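Local coordinates for protein probable thiamine pyrophosphokinase (Staphylococcus saprophyticus, PDB 3L8M) that is a probable thiamine pyrophosphokinase, thought to transfer pyrophosphate from ATP to thiamine to make thiamine diphosphate, at residues A[26-31]-A[76-81]. Sequence-based numbering, arbitrary orientation.
Sequences IGIDRG and TDLALG
The carboxylates of D29 and D77 meet tip to tip, neither lying over the other's face: their planes are 43° apart and the two side chains cross at about a right angle. D29 OD1 is modelled 2.4 Å from D77 OD2, a spacing so short that its exact value is doubtful. The other D29 oxygen, OD2, lies 3.7 Å from D77 CB. D29 reaches across from a tight turn with positive phi (54°), where the chain leaves strand 26-28 and enters the next helix. Beside this acid pair, I28 lays its two branches on the first turn of helix 77-81. CG2, anti to the backbone N (CG1 at chi1 -55°), touches L78 N at 3.9 Å. On the other branch CD1 ends at G81 CA, also 3.9 Å away, an approach made possible because G81 has no side chain. CD1 also abuts D77 O, which already accepts from G81 N. L78 CD1 packs alongside I28 CG1 at 4.2 Å. T76 caps this helix, its OG1 accepting from A79 N. Strand 26-28 and helix 77-81 run nearly antiparallel, their axes 8.9 Å apart at closest approach, with the acid pair at the C-terminal end of the strand, where parallel alpha/beta folds commonly place their active sites. Strand 24-28 lies between strands 44-46 and 2-6; I28 and L78 both touch L5, D77 touches V46, and helix 103-113 flanks L78 and A79 through I112.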
loop_
_atom_site.group_PDB
_atom_site.type_symbol
_atom_site.label_atom_id
_atom_site.label_comp_id
_atom_site.label_asym_id
_atom_site.label_seq_id
_atom_site.Cartn_x
_atom_site.Cartn_y
_atom_site.Cartn_z
ATOM N N ILE A 26 -14.525 -3.091 6.267
ATOM C CA ILE A 26 -15.890 -2.709 5.906
ATOM C C ILE A 26 -16.708 -2.559 7.199
ATOM O O ILE A 26 -16.655 -3.428 8.073
ATOM C CB ILE A 26 -16.586 -3.821 5.066
ATOM C CG1 ILE A 26 -15.699 -4.278 3.902
ATOM C CG2 ILE A 26 -17.951 -3.329 4.593
ATOM C CD1 ILE A 26 -15.357 -3.202 2.904
ATOM N N GLY A 27 -17.463 -1.477 7.332
ATOM C CA GLY A 27 -18.260 -1.322 8.542
ATOM C C GLY A 27 -19.739 -1.684 8.374
ATOM O O GLY A 27 -20.392 -1.226 7.432
ATOM N N ILE A 28 -20.262 -2.518 9.274
ATOM C CA ILE A 28 -21.668 -2.916 9.245
ATOM C C ILE A 28 -22.322 -2.370 10.517
ATOM O O ILE A 28 -21.957 -2.757 11.634
ATOM C CB ILE A 28 -21.853 -4.467 9.227
ATOM C CG1 ILE A 28 -21.079 -5.100 8.069
ATOM C CG2 ILE A 28 -23.343 -4.805 9.066
ATOM C CD1 ILE A 28 -21.550 -4.652 6.679
ATOM N N ASP A 29 -23.284 -1.469 10.341
ATOM C CA ASP A 29 -23.990 -0.858 11.465
ATOM C C ASP A 29 -23.015 -0.233 12.459
ATOM O O ASP A 29 -22.250 0.655 12.090
ATOM C CB ASP A 29 -24.869 -1.897 12.160
ATOM C CG ASP A 29 -25.795 -2.602 11.194
ATOM O OD1 ASP A 29 -26.474 -1.893 10.424
ATOM O OD2 ASP A 29 -25.843 -3.853 11.196
ATOM N N ARG A 30 -23.045 -0.691 13.708
ATOM C CA ARG A 30 -22.162 -0.165 14.752
ATOM C C ARG A 30 -20.666 -0.372 14.464
ATOM O O ARG A 30 -19.825 0.362 14.982
ATOM C CB ARG A 30 -22.508 -0.794 16.107
ATOM C CG ARG A 30 -23.850 -0.378 16.677
ATOM C CD ARG A 30 -24.129 -1.099 17.995
ATOM N NE ARG A 30 -25.389 -0.672 18.601
ATOM C CZ ARG A 30 -25.838 -1.093 19.782
ATOM N NH1 ARG A 30 -25.131 -1.961 20.499
ATOM N NH2 ARG A 30 -26.993 -0.638 20.251
ATOM N N GLY A 31 -20.333 -1.375 13.656
ATOM C CA GLY A 31 -18.939 -1.595 13.327
ATOM C C GLY A 31 -18.349 -0.338 12.704
ATOM O O GLY A 31 -17.203 0.015 12.968
ATOM N N THR A 76 -30.499 -8.442 5.182
ATOM C CA THR A 76 -29.959 -7.783 6.368
ATOM C C THR A 76 -28.782 -6.890 5.958
ATOM O O THR A 76 -28.289 -6.986 4.832
ATOM C CB THR A 76 -29.447 -8.811 7.393
ATOM O OG1 THR A 76 -28.364 -9.554 6.816
ATOM C CG2 THR A 76 -30.574 -9.771 7.809
ATOM N N ASP A 77 -28.337 -6.024 6.868
ATOM C CA ASP A 77 -27.217 -5.138 6.578
ATOM C C ASP A 77 -25.942 -5.937 6.319
ATOM O O ASP A 77 -25.135 -5.589 5.446
ATOM C CB ASP A 77 -27.014 -4.139 7.725
ATOM C CG ASP A 77 -28.160 -3.135 7.829
ATOM O OD1 ASP A 77 -29.031 -3.132 6.939
ATOM O OD2 ASP A 77 -28.194 -2.347 8.788
ATOM N N LEU A 78 -25.777 -7.032 7.051
ATOM C CA LEU A 78 -24.601 -7.868 6.867
ATOM C C LEU A 78 -24.625 -8.568 5.509
ATOM O O LEU A 78 -23.588 -8.719 4.862
ATOM C CB LEU A 78 -24.503 -8.923 7.980
ATOM C CG LEU A 78 -23.374 -9.946 7.772
ATOM C CD1 LEU A 78 -22.063 -9.182 7.639
ATOM C CD2 LEU A 78 -23.306 -10.957 8.940
ATOM N N ALA A 79 -25.808 -8.997 5.071
ATOM C CA ALA A 79 -25.906 -9.705 3.796
ATOM C C ALA A 79 -25.592 -8.789 2.617
ATOM O O ALA A 79 -25.052 -9.233 1.604
ATOM C CB ALA A 79 -27.296 -10.331 3.640
ATOM N N LEU A 80 -25.944 -7.512 2.755
ATOM C CA LEU A 80 -25.680 -6.524 1.720
ATOM C C LEU A 80 -24.172 -6.241 1.719
ATOM O O LEU A 80 -23.531 -6.204 0.657
ATOM C CB LEU A 80 -26.455 -5.233 2.011
ATOM C CG LEU A 80 -27.988 -5.301 2.073
ATOM C CD1 LEU A 80 -28.547 -3.952 2.512
ATOM C CD2 LEU A 80 -28.551 -5.685 0.711
ATOM N N GLY A 81 -23.612 -6.053 2.915
ATOM C CA GLY A 81 -22.186 -5.785 3.035
ATOM C C GLY A 81 -21.373 -6.855 2.339
ATOM O O GLY A 81 -20.393 -6.550 1.660
#